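Local coordinates for sensor-type histidine kinase PrrB (Mycobacterium tuberculosis, PDB 1YSR), which probably acts in the PrrB/PrrA two-component system as a kinase that uses ATP to phosphorylate a protein histidine, this chain being its C-terminal ATP-binding domain, at residues 8-13 against 45-50; 28-33 against 65-70; 81-86 against 133-138; 95-100 against 114-119; 127-132 against 143-148. All blocks are in the same frame, centred on the assembly; numbering follows the deposited sequence.

Contact 1. Residues 8-13 against 45-50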
# COMPACT_ATOMS: atom_id res chain seq x y z
N VAL A 8 -6.29 -0.48 -2.52
CA VAL A 8 -5.30 -1.12 -1.66
C VAL A 8 -5.53 -2.61 -1.67
O VAL A 8 -6.58 -3.07 -1.32
CB VAL A 8 -5.42 -0.65 -0.19
CG1 VAL A 8 -4.27 -1.23 0.56
CG2 VAL A 8 -5.33 0.87 -0.08
N ASP A 9 -4.51 -3.38 -2.05
CA ASP A 9 -4.59 -4.84 -1.93
C ASP A 9 -4.25 -5.18 -0.50
O ASP A 9 -3.08 -5.15 -0.14
CB ASP A 9 -3.59 -5.50 -2.89
CG ASP A 9 -3.61 -7.03 -2.80
OD1 ASP A 9 -4.03 -7.61 -1.76
OD2 ASP A 9 -3.10 -7.66 -3.75
N ILE A 10 -5.27 -5.41 0.31
CA ILE A 10 -5.10 -5.63 1.76
C ILE A 10 -4.26 -6.86 2.02
O ILE A 10 -3.43 -6.96 2.98
CB ILE A 10 -6.52 -5.85 2.45
CG1 ILE A 10 -7.32 -4.54 2.42
CG2 ILE A 10 -6.37 -6.36 3.87
CD1 ILE A 10 -6.53 -3.32 3.03
N THR A 11 -4.48 -7.86 1.15
CA THR A 11 -3.79 -9.11 1.27
C THR A 11 -2.28 -8.96 1.07
O THR A 11 -1.48 -9.46 1.89
CB THR A 11 -4.46 -10.15 0.32
OG1 THR A 11 -5.87 -10.17 0.60
CG2 THR A 11 -3.87 -11.51 0.58
N ASP A 12 -1.87 -8.24 0.03
CA ASP A 12 -0.47 -7.97 -0.21
C ASP A 12 0.11 -7.11 0.90
O ASP A 12 1.26 -7.30 1.30
CB ASP A 12 -0.32 -7.25 -1.58
CG ASP A 12 1.14 -7.00 -1.98
OD1 ASP A 12 1.91 -7.96 -2.11
OD2 ASP A 12 1.52 -5.83 -2.12
N LEU A 13 -0.66 -6.12 1.37
CA LEU A 13 -0.24 -5.27 2.48
C LEU A 13 0.14 -6.15 3.69
O LEU A 13 1.18 -5.94 4.32
CB LEU A 13 -1.40 -4.29 2.85
CG LEU A 13 -1.03 -3.18 3.87
CD1 LEU A 13 -1.94 -1.97 3.65
CD2 LEU A 13 -1.32 -3.70 5.28
N ALA A 45 -0.91 3.97 3.65
CA ALA A 45 0.04 4.24 4.74
C ALA A 45 -0.66 4.03 6.11
O ALA A 45 -0.11 3.42 7.00
CB ALA A 45 0.59 5.66 4.66
N GLY A 46 -1.91 4.46 6.21
CA GLY A 46 -2.65 4.38 7.50
C GLY A 46 -2.97 2.91 7.78
O GLY A 46 -2.83 2.47 8.92
N LEU A 47 -3.38 2.16 6.75
CA LEU A 47 -3.71 0.72 7.00
C LEU A 47 -2.46 -0.05 7.44
O LEU A 47 -2.49 -0.86 8.40
CB LEU A 47 -4.36 0.07 5.79
CG LEU A 47 -5.75 0.62 5.53
CD1 LEU A 47 -6.20 0.24 4.18
CD2 LEU A 47 -6.78 0.20 6.64
N ARG A 48 -1.37 0.21 6.74
CA ARG A 48 -0.11 -0.45 7.09
C ARG A 48 0.31 -0.08 8.49
O ARG A 48 0.78 -0.91 9.26
CB ARG A 48 0.99 -0.12 6.07
CG ARG A 48 2.39 -0.71 6.43
CD ARG A 48 2.41 -2.27 6.54
NE ARG A 48 3.75 -2.58 7.04
CZ ARG A 48 4.79 -2.84 6.25
NH1 ARG A 48 5.99 -3.01 6.77
NH2 ARG A 48 4.60 -2.95 4.95
N LEU A 49 0.19 1.20 8.84
CA LEU A 49 0.56 1.62 10.18
C LEU A 49 -0.27 0.91 11.30
O LEU A 49 0.30 0.55 12.37
CB LEU A 49 0.35 3.13 10.28
CG LEU A 49 0.61 3.81 11.63
CD1 LEU A 49 2.04 3.72 12.02
CD2 LEU A 49 0.11 5.28 11.50
N ALA A 50 -1.57 0.77 11.05
CA ALA A 50 -2.51 0.08 12.00
C ALA A 50 -1.98 -1.35 12.22
O ALA A 50 -1.86 -1.82 13.39
CB ALA A 50 -3.90 0.08 11.42

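Contact 2. Residues 28-33 against 65-70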
# COMPACT_ATOMS: atom_id res chain seq x y z
N LEU A 28 10.62 -13.71 16.15
CA LEU A 28 9.16 -13.68 15.98
C LEU A 28 8.78 -14.52 14.78
O LEU A 28 9.40 -14.39 13.74
CB LEU A 28 8.65 -12.23 15.85
CG LEU A 28 7.20 -12.10 15.40
CD1 LEU A 28 6.23 -12.67 16.46
CD2 LEU A 28 6.88 -10.61 15.07
N ASP A 29 7.80 -15.42 14.89
CA ASP A 29 7.27 -16.20 13.77
C ASP A 29 6.02 -15.42 13.34
O ASP A 29 5.00 -15.43 14.05
CB ASP A 29 6.82 -17.62 14.20
CG ASP A 29 6.19 -18.46 13.06
OD1 ASP A 29 5.75 -17.95 11.98
OD2 ASP A 29 6.09 -19.73 13.25
N VAL A 30 6.12 -14.70 12.23
CA VAL A 30 5.00 -13.85 11.80
C VAL A 30 4.76 -14.11 10.32
O VAL A 30 5.73 -14.14 9.51
CB VAL A 30 5.24 -12.36 12.11
CG1 VAL A 30 6.59 -11.90 11.52
CG2 VAL A 30 4.00 -11.50 11.57
N SER A 31 3.49 -14.29 9.94
CA SER A 31 3.18 -14.63 8.59
C SER A 31 1.74 -14.32 8.25
O SER A 31 0.87 -14.18 9.12
CB SER A 31 3.38 -16.14 8.41
OG SER A 31 2.29 -16.81 9.04
N LEU A 32 1.49 -14.18 6.95
CA LEU A 32 0.16 -14.10 6.44
C LEU A 32 -0.30 -15.52 6.19
O LEU A 32 0.30 -16.24 5.32
CB LEU A 32 0.19 -13.40 5.09
CG LEU A 32 -1.14 -13.45 4.32
CD1 LEU A 32 -2.23 -12.73 5.13
CD2 LEU A 32 -0.98 -12.79 2.96
N VAL A 33 -1.39 -15.89 6.86
CA VAL A 33 -2.16 -17.10 6.63
C VAL A 33 -2.83 -17.10 5.25
O VAL A 33 -3.32 -16.06 4.80
CB VAL A 33 -3.22 -17.08 7.75
CG1 VAL A 33 -4.61 -17.49 7.29
CG2 VAL A 33 -2.70 -17.78 9.03
N THR A 65 5.42 -14.48 20.54
CA THR A 65 6.48 -15.06 19.70
C THR A 65 5.89 -15.60 18.42
O THR A 65 6.63 -16.03 17.52
CB THR A 65 7.16 -16.29 20.42
OG1 THR A 65 6.15 -17.26 20.71
CG2 THR A 65 7.76 -15.88 21.71
N LEU A 66 4.55 -15.64 18.33
CA LEU A 66 3.84 -16.09 17.12
C LEU A 66 2.69 -15.09 16.85
O LEU A 66 1.91 -14.73 17.77
CB LEU A 66 3.27 -17.54 17.27
CG LEU A 66 2.36 -18.11 16.19
CD1 LEU A 66 3.24 -18.51 15.01
CD2 LEU A 66 1.69 -19.42 16.76
N VAL A 67 2.66 -14.63 15.61
CA VAL A 67 1.62 -13.74 15.08
C VAL A 67 1.18 -14.23 13.70
O VAL A 67 2.03 -14.60 12.86
CB VAL A 67 2.16 -12.28 14.94
CG1 VAL A 67 1.15 -11.40 14.16
CG2 VAL A 67 2.49 -11.70 16.32
N GLN A 68 -0.12 -14.24 13.44
CA GLN A 68 -0.65 -14.59 12.14
C GLN A 68 -1.56 -13.49 11.73
O GLN A 68 -2.47 -13.10 12.52
CB GLN A 68 -1.50 -15.87 12.24
CG GLN A 68 -0.61 -17.10 12.52
CD GLN A 68 -1.43 -18.38 12.71
OE1 GLN A 68 -2.67 -18.35 12.85
NE2 GLN A 68 -0.74 -19.50 12.68
N LEU A 69 -1.34 -13.02 10.50
CA LEU A 69 -2.20 -12.03 9.86
C LEU A 69 -3.16 -12.78 8.93
O LEU A 69 -2.78 -13.76 8.26
CB LEU A 69 -1.35 -11.08 9.02
CG LEU A 69 -0.18 -10.47 9.79
CD1 LEU A 69 0.74 -9.51 8.90
CD2 LEU A 69 -0.63 -9.79 11.15
N SER A 70 -4.38 -12.28 8.81
CA SER A 70 -5.32 -12.86 7.85
C SER A 70 -6.29 -11.83 7.31
O SER A 70 -6.53 -10.83 7.95
CB SER A 70 -6.11 -13.99 8.44
OG SER A 70 -6.80 -13.63 9.63
O HOH W 1 3.15 -17.01 11.79

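Contact 3. Residues 81-86 against 133-138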
# COMPACT_ATOMS: atom_id res chain seq x y z
N ALA A 81 -7.47 -9.70 10.52
CA ALA A 81 -7.21 -10.09 11.92
C ALA A 81 -5.76 -10.22 12.19
O ALA A 81 -5.02 -10.71 11.32
CB ALA A 81 -7.93 -11.46 12.23
N ILE A 82 -5.32 -9.76 13.36
CA ILE A 82 -3.92 -9.95 13.77
C ILE A 82 -4.04 -10.80 15.03
O ILE A 82 -4.57 -10.33 16.07
CB ILE A 82 -3.20 -8.61 14.07
CG1 ILE A 82 -3.17 -7.71 12.79
CG2 ILE A 82 -1.84 -8.87 14.50
CD1 ILE A 82 -4.10 -6.53 12.80
N ASP A 83 -3.75 -12.09 14.88
CA ASP A 83 -3.81 -13.06 16.01
C ASP A 83 -2.45 -13.28 16.65
O ASP A 83 -1.47 -13.37 15.93
CB ASP A 83 -4.31 -14.42 15.46
CG ASP A 83 -5.79 -14.49 15.33
OD1 ASP A 83 -6.43 -14.80 16.35
OD2 ASP A 83 -6.30 -14.25 14.22
N ASP A 84 -2.33 -13.34 17.99
CA ASP A 84 -1.01 -13.57 18.59
C ASP A 84 -1.12 -14.61 19.74
O ASP A 84 -2.23 -14.95 20.18
CB ASP A 84 -0.32 -12.26 19.05
CG ASP A 84 -1.02 -11.63 20.25
OD1 ASP A 84 -1.05 -12.23 21.35
OD2 ASP A 84 -1.57 -10.53 20.12
N ASN A 85 0.04 -15.10 20.14
CA ASN A 85 0.14 -16.16 21.16
C ASN A 85 0.65 -15.54 22.46
O ASN A 85 1.19 -16.22 23.34
CB ASN A 85 1.08 -17.30 20.67
CG ASN A 85 2.55 -16.91 20.76
OD1 ASN A 85 2.89 -15.72 20.75
ND2 ASN A 85 3.45 -17.91 20.90
N GLY A 86 0.50 -14.23 22.60
CA GLY A 86 0.93 -13.52 23.81
C GLY A 86 -0.06 -13.66 24.97
O GLY A 86 -0.90 -14.59 24.99
N GLU A 133 -10.71 -9.70 20.47
CA GLU A 133 -11.31 -11.03 20.71
C GLU A 133 -10.21 -11.90 21.27
O GLU A 133 -9.06 -11.45 21.40
CB GLU A 133 -11.78 -11.65 19.41
CG GLU A 133 -12.92 -10.92 18.80
CD GLU A 133 -13.35 -11.51 17.47
OE1 GLU A 133 -12.79 -12.58 17.08
OE2 GLU A 133 -14.22 -10.91 16.82
N ASN A 134 -10.56 -13.13 21.66
CA ASN A 134 -9.55 -14.04 22.17
C ASN A 134 -9.04 -14.87 20.99
O ASN A 134 -9.81 -15.33 20.16
CB ASN A 134 -10.09 -14.93 23.31
CG ASN A 134 -9.97 -14.26 24.71
OD1 ASN A 134 -9.89 -13.01 24.86
ND2 ASN A 134 -9.97 -15.11 25.75
N SER A 135 -7.73 -15.05 20.89
CA SER A 135 -7.23 -15.69 19.70
C SER A 135 -7.18 -17.24 19.91
O SER A 135 -6.89 -17.67 21.00
CB SER A 135 -5.81 -15.23 19.49
OG SER A 135 -5.35 -15.91 18.37
N PRO A 136 -7.40 -18.02 18.86
CA PRO A 136 -7.08 -19.46 18.87
C PRO A 136 -5.61 -19.72 19.14
O PRO A 136 -5.25 -20.83 19.58
CB PRO A 136 -7.41 -19.89 17.43
CG PRO A 136 -8.42 -18.98 16.99
CD PRO A 136 -8.03 -17.64 17.59
N LEU A 137 -4.75 -18.71 18.93
CA LEU A 137 -3.31 -18.84 19.30
C LEU A 137 -3.02 -18.65 20.77
O LEU A 137 -1.91 -18.94 21.22
CB LEU A 137 -2.38 -17.88 18.49
CG LEU A 137 -2.57 -18.06 16.97
CD1 LEU A 137 -1.66 -17.17 16.11
CD2 LEU A 137 -2.32 -19.53 16.57
N GLY A 138 -3.97 -18.10 21.52
CA GLY A 138 -3.73 -17.93 22.96
C GLY A 138 -3.75 -16.49 23.51
O GLY A 138 -4.07 -16.26 24.68

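Contact 4. Residues 95-100 against 114-119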
# COMPACT_ATOMS: atom_id res chain seq x y z
N GLN A 95 -11.73 -1.90 25.87
CA GLN A 95 -12.00 -0.47 25.62
C GLN A 95 -10.85 0.44 26.08
O GLN A 95 -10.41 1.32 25.34
CB GLN A 95 -13.33 -0.09 26.26
CG GLN A 95 -13.73 1.40 26.04
CD GLN A 95 -15.05 1.74 26.70
OE1 GLN A 95 -15.51 0.99 27.56
NE2 GLN A 95 -15.69 2.86 26.28
N VAL A 96 -10.33 0.25 27.28
CA VAL A 96 -9.24 1.10 27.75
C VAL A 96 -8.03 0.95 26.83
O VAL A 96 -7.28 1.91 26.58
CB VAL A 96 -8.88 0.79 29.22
CG1 VAL A 96 -7.52 1.41 29.64
CG2 VAL A 96 -10.00 1.33 30.12
N VAL A 97 -7.83 -0.25 26.33
CA VAL A 97 -6.70 -0.46 25.45
C VAL A 97 -6.92 0.35 24.14
O VAL A 97 -6.03 1.02 23.68
CB VAL A 97 -6.45 -1.97 25.25
CG1 VAL A 97 -5.53 -2.26 24.08
CG2 VAL A 97 -5.84 -2.55 26.54
N PHE A 98 -8.12 0.33 23.60
CA PHE A 98 -8.39 1.11 22.38
C PHE A 98 -8.35 2.64 22.57
O PHE A 98 -8.16 3.36 21.60
CB PHE A 98 -9.72 0.71 21.75
CG PHE A 98 -9.60 -0.50 20.90
CD1 PHE A 98 -8.78 -0.47 19.76
CD2 PHE A 98 -10.27 -1.68 21.24
CE1 PHE A 98 -8.65 -1.59 18.97
CE2 PHE A 98 -10.15 -2.80 20.44
CZ PHE A 98 -9.32 -2.76 19.28
N GLU A 99 -8.57 3.11 23.80
CA GLU A 99 -8.56 4.53 24.08
C GLU A 99 -7.14 5.06 24.31
O GLU A 99 -6.96 6.26 24.50
CB GLU A 99 -9.42 4.81 25.32
CG GLU A 99 -10.94 4.65 25.18
CD GLU A 99 -11.67 4.61 26.55
OE1 GLU A 99 -10.99 4.72 27.62
OE2 GLU A 99 -12.91 4.45 26.57
N ARG A 100 -6.14 4.17 24.29
CA ARG A 100 -4.73 4.53 24.56
C ARG A 100 -3.85 4.37 23.34
O ARG A 100 -4.00 3.39 22.62
CB ARG A 100 -4.12 3.60 25.61
CG ARG A 100 -4.49 3.85 27.03
CD ARG A 100 -3.37 3.35 27.95
NE ARG A 100 -3.19 1.89 27.86
CZ ARG A 100 -3.46 1.03 28.85
NH1 ARG A 100 -3.91 1.47 30.02
NH2 ARG A 100 -3.26 -0.29 28.66
N LEU A 114 0.17 -1.16 26.73
CA LEU A 114 -0.55 -1.68 25.57
C LEU A 114 -1.61 -0.68 25.11
O LEU A 114 -2.55 -0.37 25.87
CB LEU A 114 -1.24 -3.01 25.92
CG LEU A 114 -2.18 -3.61 24.86
CD1 LEU A 114 -1.43 -4.27 23.69
CD2 LEU A 114 -3.04 -4.63 25.54
N GLY A 115 -1.50 -0.24 23.86
CA GLY A 115 -2.34 0.83 23.37
C GLY A 115 -2.55 0.65 21.91
O GLY A 115 -1.58 0.51 21.16
N LEU A 116 -3.82 0.61 21.53
CA LEU A 116 -4.23 0.39 20.15
C LEU A 116 -5.07 1.53 19.53
O LEU A 116 -5.83 1.30 18.60
CB LEU A 116 -5.01 -0.93 20.05
CG LEU A 116 -4.19 -2.19 20.35
CD1 LEU A 116 -5.08 -3.41 20.50
CD2 LEU A 116 -3.15 -2.40 19.28
N ALA A 117 -4.98 2.75 20.06
CA ALA A 117 -5.76 3.88 19.56
C ALA A 117 -5.47 4.22 18.10
O ALA A 117 -6.38 4.73 17.42
CB ALA A 117 -5.54 5.10 20.38
N LEU A 118 -4.23 3.97 17.65
CA LEU A 118 -3.88 4.21 16.23
C LEU A 118 -4.69 3.33 15.34
O LEU A 118 -5.22 3.76 14.31
CB LEU A 118 -2.39 3.99 15.93
CG LEU A 118 -1.34 5.09 16.14
CD1 LEU A 118 0.05 4.58 15.67
CD2 LEU A 118 -1.73 6.37 15.43
N VAL A 119 -4.82 2.08 15.75
CA VAL A 119 -5.62 1.12 15.05
C VAL A 119 -7.07 1.58 14.97
O VAL A 119 -7.67 1.62 13.91
CB VAL A 119 -5.51 -0.26 15.70
CG1 VAL A 119 -6.34 -1.25 14.96
CG2 VAL A 119 -4.06 -0.73 15.72

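Contact 5. Residues 127-132 against 143-148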
# COMPACT_ATOMS: atom_id res chain seq x y z
N GLY A 127 -14.36 4.03 7.90
CA GLY A 127 -15.76 3.67 8.13
C GLY A 127 -15.99 2.27 8.66
O GLY A 127 -17.01 1.68 8.43
N GLY A 128 -15.00 1.72 9.35
CA GLY A 128 -15.15 0.39 9.89
C GLY A 128 -14.88 0.43 11.38
O GLY A 128 -14.87 1.50 12.00
N THR A 129 -14.59 -0.75 11.95
CA THR A 129 -14.41 -0.86 13.39
C THR A 129 -13.17 -1.68 13.71
O THR A 129 -12.74 -2.47 12.88
CB THR A 129 -15.61 -1.55 14.02
OG1 THR A 129 -15.78 -2.85 13.41
CG2 THR A 129 -16.88 -0.73 13.75
N ALA A 130 -12.58 -1.42 14.88
CA ALA A 130 -11.52 -2.29 15.41
C ALA A 130 -12.02 -2.88 16.75
O ALA A 130 -12.64 -2.19 17.54
CB ALA A 130 -10.28 -1.50 15.62
N SER A 131 -11.78 -4.16 16.96
CA SER A 131 -12.15 -4.75 18.25
C SER A 131 -11.20 -5.84 18.61
O SER A 131 -10.42 -6.33 17.78
CB SER A 131 -13.56 -5.26 18.17
OG SER A 131 -13.63 -6.15 17.11
N LEU A 132 -11.28 -6.24 19.88
CA LEU A 132 -10.46 -7.34 20.39
C LEU A 132 -11.30 -8.55 20.77
O LEU A 132 -12.46 -8.45 21.27
CB LEU A 132 -9.67 -6.85 21.60
CG LEU A 132 -8.41 -6.03 21.28
CD1 LEU A 132 -8.02 -5.14 22.41
CD2 LEU A 132 -7.22 -6.99 20.94
N VAL A 143 -9.27 -7.37 15.41
CA VAL A 143 -10.02 -7.54 14.22
C VAL A 143 -10.43 -6.19 13.69
O VAL A 143 -11.03 -5.39 14.40
CB VAL A 143 -11.31 -8.39 14.39
CG1 VAL A 143 -11.86 -8.66 13.01
CG2 VAL A 143 -11.02 -9.71 15.04
N LEU A 144 -10.09 -5.92 12.44
CA LEU A 144 -10.52 -4.63 11.83
C LEU A 144 -11.50 -4.99 10.80
O LEU A 144 -11.21 -5.79 9.95
CB LEU A 144 -9.38 -3.98 11.08
CG LEU A 144 -8.13 -3.49 11.73
CD1 LEU A 144 -7.78 -2.21 10.97
CD2 LEU A 144 -8.32 -3.25 13.18
N ARG A 145 -12.70 -4.43 10.89
CA ARG A 145 -13.73 -4.75 9.93
C ARG A 145 -14.02 -3.53 9.06
O ARG A 145 -14.52 -2.53 9.55
CB ARG A 145 -14.99 -5.20 10.65
CG ARG A 145 -14.85 -6.55 11.28
CD ARG A 145 -16.12 -6.97 11.98
NE ARG A 145 -15.86 -7.50 13.31
CZ ARG A 145 -15.60 -8.77 13.54
NH1 ARG A 145 -15.55 -9.60 12.52
NH2 ARG A 145 -15.38 -9.21 14.76
N LEU A 146 -13.70 -3.65 7.78
CA LEU A 146 -13.69 -2.54 6.86
C LEU A 146 -14.61 -2.75 5.67
O LEU A 146 -14.63 -3.85 5.10
CB LEU A 146 -12.28 -2.26 6.35
CG LEU A 146 -11.21 -2.03 7.37
CD1 LEU A 146 -9.88 -1.74 6.70
CD2 LEU A 146 -11.55 -0.98 8.42
N PRO A 147 -15.40 -1.70 5.33
CA PRO A 147 -16.35 -1.83 4.25
C PRO A 147 -15.67 -1.87 2.90
O PRO A 147 -14.67 -1.17 2.67
CB PRO A 147 -17.21 -0.57 4.37
CG PRO A 147 -16.39 0.42 5.02
CD PRO A 147 -15.55 -0.40 6.03
N GLY A 148 -16.24 -2.71 2.04
CA GLY A 148 -15.72 -2.90 0.70
C GLY A 148 -16.14 -1.75 -0.20
O GLY A 148 -16.92 -0.87 0.21
O HOH W 2 -14.00 -5.06 14.33
O HOH W 3 -14.90 -8.73 17.69

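Contact 1. Residues 8-13 against 45-50
L13 gives up more surface than any other residue where 8-13 meets 45-50. Its CG is anti to the backbone N (chi1 -171°), which sends CD1 to within 3.8 Å of L47 CB and as close to the backbone N of R48. The second branch, CD2, lies 3.9 Å from R48 CA. L47 crosses L13 at about a right angle, and L47 CD1 touches I10 CD1 at 3.8 Å where these two side chains also cross at about a right angle. V8 CG1 meets that same L47 methyl more loosely, at 4.4 Å. No hydrogen bond links the segments, so van der Waals contact holds them.

The start of helix 10-24 is fixed by D9 at its N-cap: D9 OD1 accepts from D12 N at 2.9 Å, nearly straight (165°), although the donor stands well above the carboxylate plane. R48 passes its CD alongside L13 CD2, and its guanidinium forms salt bridges with D52 of its own helix and D20 of helix 10-24, a polar tie beside the apolar one. The buried contact thus joins the domain's two long helices, with I40 of strand 39-42 packing on both I10 and L47, and I39 of the second subunit packing on R48.

Contact 2. Residues 28-33 against 65-70
A parallel strand pair at the edge of the five-stranded mixed sheet forms this contact: strand 29-32 is outermost, strand 66-74 is its neighbour, and the short axes run 8° apart. The connection between them contains strand 39-42 and helix 44-61. Five backbone hydrogen bonds make the ladder. D29 N donates to T65 O at 2.9 Å along an almost straight line (175°), and V67 N returns to D29 O nearly along the C=O axis. S31 N to V67 O is the longest rung, at 3.3 Å, and is more bent (146°). L69 N then donates to S31 O in the carbonyl plane, and V33 N to L69 O closes the series.

On one face V30 and V67 lie side by side, V30 CG2 touching V67 CG1 at 3.9 Å. L32, with CG anti to its backbone N, turns CD1 to 3.3 Å from L69 O. Helix 10-24 packs on this face, through A18 and A22 against V30 and through A18 against L69. On the other face the D29 carboxylate lies beside L66, its CG 3.5 Å from L66 CD1. Beyond the ends of strand 29-32, L28 CD1 reaches V67 CG2 and V33 CG2 crosses Q68 obliquely.

Water 1 is hydrogen-bonded to D29 OD1 (2.8 Å), S31 OG and V67 O, bridging the strands beside the longest rung. Aliphatic groups thus pack against the helix, whereas the face of D29 and S31 is mixed: L66 packs on L137, while the D29 carboxylate and S31 hydroxyl share a water with the backbone V67 O.

Contact 3. Residues 81-86 against 133-138
D83 can be traced from its root: CB, 3.9 Å from L137 CD1, carries a carboxylate whose CG is anti to the carbonyl carbon (chi1 -83°). At the tip OD1 accepts from S135 OG at 2.5 Å, a very short bond made on the anti lone pair, and P136 CD lies 3.5 Å from the same oxygen. OD2 turns to R141 in a salt bridge, which probably favours the charged form of the carboxylate.

S135 OG is thus a donor to D83 and an acceptor as well: L137 N gives it a hydrogen bond of 2.9 Å, an ST turn, inside the type I turn S135-G138. That turn brings L137 CB to 3.4 Å from D84 O, and L137 O to 3.5 Å from N85 CA. D84 points the other way, its OD1 accepting from G86 N at 2.8 Å in an Asx turn. D84-N85-G86 match the start of the G1 box (DxGxG), whose aspartate recognises adenine in related kinases.

The contact therefore sits where strand 77-84 ends. The turn after strand 129-134 reaches across it, past strand 140-147, with L137 resting on Q68 of strand 66-74, while D84 faces A58 of helix 44-61.

Contact 4. Residues 95-100 against 114-119
R100 grips the carbonyl of L114 side-on, with NE at 3.1 Å and NH2 at 2.9 Å from L114 O. That oxygen lies within 5° of the guanidinium plane, and NH2 meets it on a lone pair whereas NE comes from above the carbonyl plane. The two segments flank the unmodelled residues 103-113, which fall in the ATP lid of this histidine-kinase fold; L114-G115 belong to the glycine-rich G2 box.

Two backbone bonds also join the segments. L116 N donates to V97 O at 3.1 Å in a straight line (180°), an oxygen that also accepts from R100 N as the helix closes. A117 N donates to R100 O at 2.8 Å, bent to 152°. L116 is the N-cap of helix 117-125, so the chain end of 95-100 receives an N-H from that helix's first turn. G115, without a side chain, brings CA to 3.1 Å from R100 O, and its N bonds to N57 of helix 44-61.

Around this polar core, V97 CG2 packs on L114 CD2 and V97 CG1 on L116 CD1. F98 crosses L116 obliquely: its ring edge at CD1 points to L116 O, 3.6 Å away.

Contact 5. Residues 127-132 against 143-148
The hairpin of strands 129-134 and 140-147 forms one edge of the mixed sheet, antiparallel with an axis angle of 158°. T129 and R145, then S131 and V143, are hydrogen-bonded pairs; A130 and L144 between them are the non-hydrogen-bonded pair. In the first, T129 N donates to R145 O at 3.0 Å and R145 N returns to T129 O nearly along the C=O axis. V143 N to S131 O, at 2.8 Å, is the straightest rung (172°).

On one face A130 CB meets L144 CD2 at 3.6 Å. On the other, the hydroxyls of T129 and S131, both between backbone N and carbonyl carbon, join V143 O through water 2, about 3.0 Å from each. R145 bends at chi3 so that its guanidinium lies flat over V143 CG1, 3.7 Å from the plane. E79 and E133 hold that charge in salt bridges, while water 3, hydrogen-bonded to S131 OG, takes a weak bond from R145 NH2.

G127, with positive phi, is the C-prime residue of the Schellman motif closing helix 117-125, and its O touches P147 CD at 3.5 Å. A130 and L144 pack against V119 of that helix, A130 also against F98 of helix 94-98, and L146 lies beside strand 77-84.

Overall arrangement
All five contacts lie in one alpha/beta ATP-binding domain. Contacts 2, 3 and 5 reach the same mixed sheet, contact 2 at the 29-32 edge and contact 5 at the 129-134 edge, their centres about 19 Å apart on opposite sides of the chain centre. Contact 3, its centre about 10 Å from that of contact 2, meets it between strands 66-74 and 77-84 and shares strand 129-134 with contact 5. Contact 1 crosses contact 2 along the chain and joins helices 10-24 and 44-61; L47 touches L146 of contact 5. Contact 4 is nested within the loop closed by contact 3, and F98 and V119 rest on contact 5. The lid's flanks are thereby tied to the sheet's 129-134 edge.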